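Local structure of putative DNA-binding protein (Salmonella choleraesuis, 2HX0) at residues L23-Q29 and V114-L120; Q43-I49 and L81-L87. The protein probably binds DNA and carries a magnesium site built from histidines. The protein carries 2 engineered substitutions. All blocks are in the same frame, centred on the assembly; numbering follows the deposited sequence.

Contact 1: residues L23-Q29 and V114-L120; sequences LRLLPGQ and VRTTLEL. Unlike the reference sequence in segment 23-29: L23 (reference Phe).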
ATOM      1  N   LEU A  23       2.563  11.754  -9.857  1.00 11.34           N
ATOM      2  CA  LEU A  23       3.818  12.186 -10.450  1.00 12.75           C
ATOM      3  C   LEU A  23       4.695  11.018 -10.831  1.00 11.72           C
ATOM      4  O   LEU A  23       4.517   9.904 -10.345  1.00 12.10           O
ATOM      5  CB  LEU A  23       4.578  13.111  -9.501  1.00 21.85           C
ATOM      6  CG  LEU A  23       4.963  12.578  -8.121  1.00 21.50           C
ATOM      7  CD1 LEU A  23       6.216  13.294  -7.625  1.00 25.15           C
ATOM      8  CD2 LEU A  23       3.804  12.773  -7.151  1.00 25.26           C
ATOM      9  N   ARG A  24       5.637  11.281 -11.727  1.00 10.37           N
ATOM     10  CA  ARG A  24       6.552  10.251 -12.174  1.00 10.98           C
ATOM     11  C   ARG A  24       7.972  10.771 -12.069  1.00  9.99           C
ATOM     12  O   ARG A  24       8.283  11.836 -12.602  1.00 12.67           O
ATOM     13  CB  ARG A  24       6.269   9.880 -13.626  1.00 12.43           C
ATOM     14  CG  ARG A  24       7.189   8.793 -14.137  1.00 13.71           C
ATOM     15  CD  ARG A  24       7.813   9.163 -15.463  1.00 13.76           C
ATOM     16  NE  ARG A  24       8.952   8.297 -15.756  1.00 12.07           N
ATOM     17  CZ  ARG A  24       9.746   8.434 -16.811  1.00 11.57           C
ATOM     18  NH1 ARG A  24       9.529   9.406 -17.689  1.00 12.16           N
ATOM     19  NH2 ARG A  24      10.763   7.601 -16.986  1.00 12.21           N
ATOM     20  N   LEU A  25       8.831  10.026 -11.380  1.00 10.37           N
ATOM     21  CA  LEU A  25      10.225  10.430 -11.241  1.00 10.65           C
ATOM     22  C   LEU A  25      11.029   9.832 -12.389  1.00 11.17           C
ATOM     23  O   LEU A  25      10.666   8.789 -12.940  1.00 11.20           O
ATOM     24  CB  LEU A  25      10.786   9.974  -9.897  1.00  9.67           C
ATOM     25  CG  LEU A  25      10.028  10.495  -8.665  1.00 11.54           C
ATOM     26  CD1 LEU A  25      10.820  10.136  -7.418  1.00 11.66           C
ATOM     27  CD2 LEU A  25       9.834  12.012  -8.746  1.00 10.61           C
ATOM     28  N   LEU A  26      12.124  10.499 -12.733  1.00 12.10           N
ATOM     29  CA  LEU A  26      12.970  10.091 -13.849  1.00 12.44           C
ATOM     30  C   LEU A  26      14.215   9.289 -13.484  1.00 11.50           C
ATOM     31  O   LEU A  26      14.680   9.319 -12.348  1.00 11.66           O
ATOM     32  CB  LEU A  26      13.409  11.335 -14.627  1.00 14.29           C
ATOM     33  CG  LEU A  26      12.317  12.302 -15.088  1.00 18.40           C
ATOM     34  CD1 LEU A  26      12.958  13.461 -15.841  1.00 18.67           C
ATOM     35  CD2 LEU A  26      11.321  11.577 -15.971  1.00 19.44           C
ATOM     36  N   PRO A  27      14.775   8.562 -14.464  1.00 13.43           N
ATOM     37  CA  PRO A  27      15.978   7.759 -14.233  1.00 13.73           C
ATOM     38  C   PRO A  27      17.099   8.603 -13.627  1.00 13.59           C
ATOM     39  O   PRO A  27      17.323   9.745 -14.040  1.00 14.02           O
ATOM     40  CB  PRO A  27      16.325   7.261 -15.630  1.00 14.39           C
ATOM     41  CG  PRO A  27      14.971   7.085 -16.257  1.00 14.55           C
ATOM     42  CD  PRO A  27      14.260   8.352 -15.830  1.00 12.97           C
ATOM     43  N   GLY A  28      17.784   8.041 -12.636  1.00 13.95           N
ATOM     44  CA  GLY A  28      18.889   8.740 -12.006  1.00 14.79           C
ATOM     45  C   GLY A  28      18.550   9.646 -10.843  1.00 15.39           C
ATOM     46  O   GLY A  28      19.434  10.020 -10.072  1.00 17.51           O
ATOM     47  N   GLN A  29      17.279  10.003 -10.696  1.00 13.29           N
ATOM     48  CA  GLN A  29      16.896  10.880  -9.601  1.00 12.57           C
ATOM     49  C   GLN A  29      16.862  10.131  -8.273  1.00 13.25           C
ATOM     50  O   GLN A  29      16.545   8.940  -8.216  1.00 14.47           O
ATOM     51  CB  GLN A  29      15.533  11.527  -9.878  1.00 12.54           C
ATOM     52  CG  GLN A  29      15.501  12.408 -11.128  1.00 11.19           C
ATOM     53  CD  GLN A  29      14.209  13.196 -11.254  1.00 13.77           C
ATOM     54  OE1 GLN A  29      13.117  12.638 -11.156  1.00 14.97           O
ATOM     55  NE2 GLN A  29      14.327  14.499 -11.481  1.00 14.28           N
ATOM     56  N   VAL A 114      16.296   6.172  -8.826  1.00 11.18           N
ATOM     57  CA  VAL A 114      15.387   5.614  -9.822  1.00 10.96           C
ATOM     58  C   VAL A 114      16.129   4.945 -10.976  1.00 11.90           C
ATOM     59  O   VAL A 114      17.116   5.478 -11.492  1.00 12.79           O
ATOM     60  CB  VAL A 114      14.468   6.723 -10.385  1.00 12.55           C
ATOM     61  CG1 VAL A 114      13.527   6.158 -11.442  1.00 12.05           C
ATOM     62  CG2 VAL A 114      13.671   7.343  -9.253  1.00 12.84           C
ATOM     63  N   ARG A 115      15.647   3.776 -11.388  1.00 12.04           N
ATOM     64  CA  ARG A 115      16.268   3.057 -12.492  1.00 13.29           C
ATOM     65  C   ARG A 115      15.604   3.477 -13.800  1.00 13.96           C
ATOM     66  O   ARG A 115      16.228   4.133 -14.632  1.00 16.46           O
ATOM     67  CB  ARG A 115      16.142   1.544 -12.278  1.00 15.95           C
ATOM     68  CG  ARG A 115      16.908   0.703 -13.292  1.00 18.66           C
ATOM     69  CD  ARG A 115      17.346  -0.619 -12.676  1.00 23.03           C
ATOM     70  NE  ARG A 115      16.223  -1.418 -12.190  1.00 25.18           N
ATOM     71  CZ  ARG A 115      15.385  -2.087 -12.975  1.00 24.80           C
ATOM     72  NH1 ARG A 115      15.540  -2.059 -14.293  1.00 26.42           N
ATOM     73  NH2 ARG A 115      14.389  -2.786 -12.443  1.00 23.83           N
ATOM     74  N   THR A 116      14.336   3.112 -13.975  1.00 13.53           N
ATOM     75  CA  THR A 116      13.613   3.485 -15.184  1.00 13.18           C
ATOM     76  C   THR A 116      12.477   4.452 -14.868  1.00 12.60           C
ATOM     77  O   THR A 116      12.158   5.321 -15.679  1.00 13.76           O
ATOM     78  CB  THR A 116      13.017   2.257 -15.915  1.00 16.99           C
ATOM     79  OG1 THR A 116      12.051   1.613 -15.078  1.00 16.58           O
ATOM     80  CG2 THR A 116      14.116   1.271 -16.281  1.00 17.45           C
ATOM     81  N   THR A 117      11.878   4.319 -13.689  1.00 11.71           N
ATOM     82  CA  THR A 117      10.765   5.189 -13.330  1.00 11.75           C
ATOM     83  C   THR A 117      10.297   4.954 -11.897  1.00 10.03           C
ATOM     84  O   THR A 117      10.611   3.939 -11.284  1.00 11.56           O
ATOM     85  CB  THR A 117       9.544   4.919 -14.259  1.00 11.84           C
ATOM     86  OG1 THR A 117       8.566   5.954 -14.102  1.00 12.61           O
ATOM     87  CG2 THR A 117       8.883   3.592 -13.890  1.00 14.12           C
ATOM     88  N   LEU A 118       9.561   5.919 -11.361  1.00 10.55           N
ATOM     89  CA  LEU A 118       8.950   5.768 -10.046  1.00 10.07           C
ATOM     90  C   LEU A 118       7.636   6.522 -10.164  1.00  8.97           C
ATOM     91  O   LEU A 118       7.620   7.743 -10.301  1.00 12.16           O
ATOM     92  CB  LEU A 118       9.798   6.349  -8.914  1.00 10.87           C
ATOM     93  CG  LEU A 118       9.229   5.850  -7.574  1.00 11.01           C
ATOM     94  CD1 LEU A 118       9.512   4.354  -7.434  1.00 13.54           C
ATOM     95  CD2 LEU A 118       9.838   6.612  -6.410  1.00 12.91           C
ATOM     96  N   GLU A 119       6.532   5.779 -10.150  1.00  8.57           N
ATOM     97  CA  GLU A 119       5.201   6.362 -10.270  1.00  9.34           C
ATOM     98  C   GLU A 119       4.617   6.483  -8.879  1.00  8.56           C
ATOM     99  O   GLU A 119       4.606   5.517  -8.125  1.00 11.22           O
ATOM    100  CB  GLU A 119       4.325   5.463 -11.138  1.00  9.68           C
ATOM    101  CG  GLU A 119       4.775   5.413 -12.595  1.00 13.91           C
ATOM    102  CD  GLU A 119       4.056   4.348 -13.403  1.00 14.22           C
ATOM    103  OE1 GLU A 119       2.857   4.107 -13.148  1.00 17.75           O
ATOM    104  OE2 GLU A 119       4.687   3.760 -14.309  1.00 17.14           O
ATOM    105  N   LEU A 120       4.126   7.671  -8.549  1.00  9.69           N
ATOM    106  CA  LEU A 120       3.587   7.914  -7.224  1.00  9.63           C
ATOM    107  C   LEU A 120       2.252   8.626  -7.198  1.00  7.92           C
ATOM    108  O   LEU A 120       1.984   9.498  -8.018  1.00  9.84           O
ATOM    109  CB  LEU A 120       4.563   8.781  -6.423  1.00 16.66           C
ATOM    110  CG  LEU A 120       5.950   8.276  -6.041  1.00 17.04           C
ATOM    111  CD1 LEU A 120       6.940   9.427  -6.087  1.00 21.35           C
ATOM    112  CD2 LEU A 120       5.896   7.664  -4.649  1.00 19.27           C
TER
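The guanidinium of R24 reaches across to T116 and T117 and takes hold of them both. NE of R24 bonds to OG1 of T117 at 2.9 Å, with the hydroxyl tilted 16° from the guanidinium plane, while NH2 of R24 lies 3.0 Å from the carbonyl O of T116, which sits in that plane. Two grips on successive residues fix the rotation of the group, and CD2 of L26 lies over one face, toward its rim. The chain gets there by leaving with CG opposite the backbone N (chi1 -179°) and then bending at chi2; the side chain crosses that of T117 at about a right angle.

On the other side of the sheet the leucines pack. L25 and L118 run side by side in the same direction, CD1 of L25 lying 3.8 Å from CD2 of L118, and L120 adds its CD1 against L25. F38, Q34 and L35 of helix 31-42 cover this face. Between the strands, L23 and L120 exchange a pair of backbone bonds, and L25 N gives one to L118 O at 2.8 Å; the return bond from L118 N is weak.

Past L25 the chain makes a type II turn, L26 to Q29, whose loop is closed further by L26 N bonding to OE1 of Q29. V114 plugs into it: its O accepts from G28 N at 2.9 Å, its N donates to Q29 O at 2.8 Å, and CB lies against L26 O. Farther out, R115 forms a salt bridge with E77, and E119 reaches T84, H91 and R132 of the second subunit. In the PCC-domain sheet this is an antiparallel pairing of the strand that is outermost within this chain, followed by a type II turn that packs against the corner of strand 113-124.

Contact 2: residues Q43-I49 and L81-L87; sequences QLRAAWI and LNGTLEL. Engineered in segment 43-49: R45 (natural residue His).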
ATOM      1  N   GLN A  43       3.775  22.798  -0.732  1.00 13.96           N
ATOM      2  CA  GLN A  43       3.600  23.118   0.680  1.00 14.42           C
ATOM      3  C   GLN A  43       2.677  22.120   1.374  1.00 14.87           C
ATOM      4  O   GLN A  43       1.738  22.500   2.072  1.00 15.40           O
ATOM      5  CB  GLN A  43       3.049  24.538   0.834  1.00 18.67           C
ATOM      6  CG  GLN A  43       4.037  25.619   0.414  1.00 19.64           C
ATOM      7  CD  GLN A  43       5.238  25.691   1.335  1.00 21.26           C
ATOM      8  OE1 GLN A  43       5.117  26.064   2.503  1.00 26.06           O
ATOM      9  NE2 GLN A  43       6.404  25.320   0.821  1.00 20.42           N
ATOM     10  N   LEU A  44       2.952  20.837   1.175  1.00 13.38           N
ATOM     11  CA  LEU A  44       2.147  19.787   1.788  1.00 11.59           C
ATOM     12  C   LEU A  44       2.433  19.720   3.288  1.00 12.45           C
ATOM     13  O   LEU A  44       3.592  19.673   3.705  1.00 13.96           O
ATOM     14  CB  LEU A  44       2.453  18.443   1.122  1.00 10.60           C
ATOM     15  CG  LEU A  44       2.256  18.415  -0.400  1.00 12.19           C
ATOM     16  CD1 LEU A  44       2.495  16.999  -0.921  1.00 12.01           C
ATOM     17  CD2 LEU A  44       0.853  18.895  -0.755  1.00 11.85           C
ATOM     18  N   ARG A  45       1.373  19.702   4.093  1.00  9.96           N
ATOM     19  CA  ARG A  45       1.516  19.671   5.546  1.00 10.62           C
ATOM     20  C   ARG A  45       1.079  18.369   6.217  1.00  8.84           C
ATOM     21  O   ARG A  45       1.344  18.170   7.398  1.00  9.67           O
ATOM     22  CB  ARG A  45       0.730  20.823   6.189  1.00 13.50           C
ATOM     23  CG  ARG A  45       1.082  22.219   5.684  1.00 18.20           C
ATOM     24  CD  ARG A  45       2.546  22.552   5.892  1.00 22.41           C
ATOM     25  NE  ARG A  45       2.941  22.536   7.297  1.00 26.37           N
ATOM     26  CZ  ARG A  45       2.552  23.429   8.202  1.00 28.82           C
ATOM     27  NH1 ARG A  45       2.969  23.321   9.458  1.00 30.76           N
ATOM     28  NH2 ARG A  45       1.750  24.429   7.858  1.00 30.62           N
ATOM     29  N   ALA A  46       0.411  17.490   5.480  1.00 10.43           N
ATOM     30  CA  ALA A  46      -0.048  16.222   6.051  1.00  8.90           C
ATOM     31  C   ALA A  46      -0.282  15.233   4.919  1.00 10.02           C
ATOM     32  O   ALA A  46      -1.420  14.959   4.544  1.00 11.44           O
ATOM     33  CB  ALA A  46      -1.334  16.440   6.827  1.00 10.31           C
ATOM     34  N   ALA A  47       0.803  14.679   4.393  1.00  8.53           N
ATOM     35  CA  ALA A  47       0.705  13.773   3.265  1.00  7.65           C
ATOM     36  C   ALA A  47       1.129  12.347   3.566  1.00  7.39           C
ATOM     37  O   ALA A  47       1.724  12.066   4.604  1.00  8.67           O
ATOM     38  CB  ALA A  47       1.535  14.330   2.096  1.00 11.25           C
ATOM     39  N   TRP A  48       0.796  11.443   2.652  1.00  8.47           N
ATOM     40  CA  TRP A  48       1.171  10.041   2.793  1.00  7.68           C
ATOM     41  C   TRP A  48       1.260   9.449   1.395  1.00  7.56           C
ATOM     42  O   TRP A  48       0.695   9.995   0.448  1.00  8.35           O
ATOM     43  CB  TRP A  48       0.137   9.291   3.659  1.00  8.45           C
ATOM     44  CG  TRP A  48      -1.047   8.684   2.938  1.00  8.55           C
ATOM     45  CD1 TRP A  48      -1.181   7.388   2.525  1.00  7.48           C
ATOM     46  CD2 TRP A  48      -2.275   9.339   2.602  1.00  8.01           C
ATOM     47  NE1 TRP A  48      -2.417   7.196   1.956  1.00  9.21           N
ATOM     48  CE2 TRP A  48      -3.109   8.379   1.990  1.00  7.05           C
ATOM     49  CE3 TRP A  48      -2.751  10.648   2.759  1.00  8.34           C
ATOM     50  CZ2 TRP A  48      -4.398   8.683   1.536  1.00  7.77           C
ATOM     51  CZ3 TRP A  48      -4.031  10.953   2.307  1.00  8.53           C
ATOM     52  CH2 TRP A  48      -4.841   9.971   1.702  1.00  8.31           C
ATOM     53  N   ILE A  49       1.999   8.356   1.257  1.00  7.57           N
ATOM     54  CA  ILE A  49       2.127   7.715  -0.046  1.00  7.77           C
ATOM     55  C   ILE A  49       0.917   6.809  -0.226  1.00  8.14           C
ATOM     56  O   ILE A  49       0.773   5.806   0.474  1.00 10.53           O
ATOM     57  CB  ILE A  49       3.399   6.857  -0.133  1.00  8.51           C
ATOM     58  CG1 ILE A  49       4.617   7.673   0.309  1.00  9.97           C
ATOM     59  CG2 ILE A  49       3.576   6.365  -1.565  1.00  7.95           C
ATOM     60  CD1 ILE A  49       4.956   8.958  -0.499  1.00 18.39           C
ATOM     61  N   LEU A  81       6.138   1.384  -1.101  1.00 10.25           N
ATOM     62  CA  LEU A  81       6.767   2.538  -0.487  1.00 10.51           C
ATOM     63  C   LEU A  81       5.617   3.122   0.307  1.00 10.31           C
ATOM     64  O   LEU A  81       4.647   3.618  -0.263  1.00 11.80           O
ATOM     65  CB  LEU A  81       7.242   3.533  -1.548  1.00 18.58           C
ATOM     66  CG  LEU A  81       7.715   4.868  -0.971  1.00 22.39           C
ATOM     67  CD1 LEU A  81       8.912   4.637  -0.072  1.00 25.86           C
ATOM     68  CD2 LEU A  81       8.065   5.818  -2.106  1.00 25.35           C
ATOM     69  N   ASN A  82       5.713   3.031   1.624  1.00 10.33           N
ATOM     70  CA  ASN A  82       4.648   3.509   2.486  1.00 11.23           C
ATOM     71  C   ASN A  82       5.125   4.477   3.537  1.00 10.57           C
ATOM     72  O   ASN A  82       6.291   4.473   3.932  1.00 12.43           O
ATOM     73  CB  ASN A  82       3.963   2.326   3.169  1.00 18.62           C
ATOM     74  CG  ASN A  82       3.062   1.553   2.230  1.00 23.02           C
ATOM     75  OD1 ASN A  82       2.054   2.077   1.751  1.00 26.30           O
ATOM     76  ND2 ASN A  82       3.418   0.304   1.959  1.00 24.50           N
ATOM     77  N   GLY A  83       4.213   5.317   3.997  1.00  9.69           N
ATOM     78  CA  GLY A  83       4.589   6.258   5.021  1.00 10.46           C
ATOM     79  C   GLY A  83       4.000   7.632   4.844  1.00  9.36           C
ATOM     80  O   GLY A  83       3.289   7.916   3.878  1.00  9.80           O
ATOM     81  N   THR A  84       4.328   8.488   5.799  1.00 10.31           N
ATOM     82  CA  THR A  84       3.848   9.853   5.838  1.00 10.49           C
ATOM     83  C   THR A  84       4.972  10.820   5.528  1.00 10.62           C
ATOM     84  O   THR A  84       6.146  10.482   5.647  1.00 12.24           O
ATOM     85  CB  THR A  84       3.314  10.169   7.241  1.00 10.30           C
ATOM     86  OG1 THR A  84       4.322   9.843   8.214  1.00 12.51           O
ATOM     87  CG2 THR A  84       2.062   9.354   7.529  1.00 10.96           C
ATOM     88  N   LEU A  85       4.613  12.022   5.106  1.00 10.18           N
ATOM     89  CA  LEU A  85       5.616  13.032   4.833  1.00 11.30           C
ATOM     90  C   LEU A  85       4.965  14.398   4.893  1.00 11.90           C
ATOM     91  O   LEU A  85       3.763  14.539   4.666  1.00 12.62           O
ATOM     92  CB  LEU A  85       6.293  12.802   3.472  1.00 14.14           C
ATOM     93  CG  LEU A  85       5.522  12.896   2.157  1.00 12.63           C
ATOM     94  CD1 LEU A  85       6.507  12.770   1.007  1.00 15.39           C
ATOM     95  CD2 LEU A  85       4.464  11.808   2.073  1.00 14.02           C
ATOM     96  N   GLU A  86       5.764  15.399   5.240  1.00 10.73           N
ATOM     97  CA  GLU A  86       5.272  16.757   5.344  1.00 13.70           C
ATOM     98  C   GLU A  86       6.425  17.745   5.199  1.00 13.35           C
ATOM     99  O   GLU A  86       7.566  17.337   5.003  1.00 12.83           O
ATOM    100  CB  GLU A  86       4.534  16.953   6.674  1.00 15.90           C
ATOM    101  CG  GLU A  86       5.379  16.837   7.941  1.00 17.84           C
ATOM    102  CD  GLU A  86       5.658  15.409   8.377  1.00 19.59           C
ATOM    103  OE1 GLU A  86       4.954  14.475   7.931  1.00 21.17           O
ATOM    104  OE2 GLU A  86       6.581  15.224   9.197  1.00 20.92           O
ATOM    105  N   LEU A  87       6.127  19.036   5.295  1.00 18.54           N
ATOM    106  CA  LEU A  87       7.148  20.068   5.126  1.00 19.93           C
ATOM    107  C   LEU A  87       8.523  19.825   5.737  1.00 20.70           C
ATOM    108  O   LEU A  87       9.531  19.965   5.046  1.00 22.77           O
ATOM    109  CB  LEU A  87       6.626  21.424   5.610  1.00 24.43           C
ATOM    110  CG  LEU A  87       5.745  22.217   4.638  1.00 27.88           C
ATOM    111  CD1 LEU A  87       5.572  23.629   5.175  1.00 28.48           C
ATOM    112  CD2 LEU A  87       6.387  22.267   3.257  1.00 29.45           C
TER
HETATM  113  O   HOH W   1       1.579   4.812   2.807  1.00 13.87           O
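Q43 and L87 meet where helix 31-42 ends in a Schellman motif: OE1 of Q43 lies 3.6 Å from CD1 of L87, while its NE2 turns back to the carbonyl O of Q40. L44 offers its O to L87 N, but the bond is weak, bent to 121°. R45, an engineered residue, is bent at chi2 and chi3, laying its CD and NE along L87, with NE of R45 3.6 Å from CD1 of L87; its O touches CB of E86. The carboxylate of E86 is salt-bridged to R132.

At A47 regular pairing begins. A47 and L85 form a hydrogen-bonded antiparallel pair, L85 N to A47 O at 2.9 Å and A47 N to L85 O at 3.0 Å, joining two central strands of the PCC-domain sheet. The next pair, W48 with T84, is non-hydrogen-bonded; the CA of W48 closes to 3.2 Å from G83 O. The indole leads away from L81-L87, because chi1 of 89° holds CG between the backbone N and carbonyl carbon, and its NE1 bonds to A50 O of the third subunit.

I49 donates from N to G83 O and drives its side chain at the partner strand: CG2 stands 3.2 Å from L81 O, and the I49 side chain crosses that of L85 at about a right angle, CD1 of I49 meeting CD2 of L85. Beyond this bond one water bridges the strands, donating to I49 O (2.7 Å) and N82 OD1 and accepting from G83 N.

Overall arrangement
The two contacts belong to one antiparallel sheet, in which strands 15-25, 113-124, 47-56 and 75-86 lie side by side in that order. Contact 1 joins the first two, at one margin of the sheet within the chain; contact 2 joins the last two, nearer its middle. Their centres are 18 Å apart, yet they touch: CD2 of L120 packs 3.8 Å from CD2 of L81 and also meets CG2 of I49. Along the chain, both segments of contact 2 fall between those of contact 1, with helix 31-42 connecting 23-29 to 43-49. Both also face neighbouring subunits, where E119 of one chain meets T84 of the next, so the sheet helps to tie the trimer together.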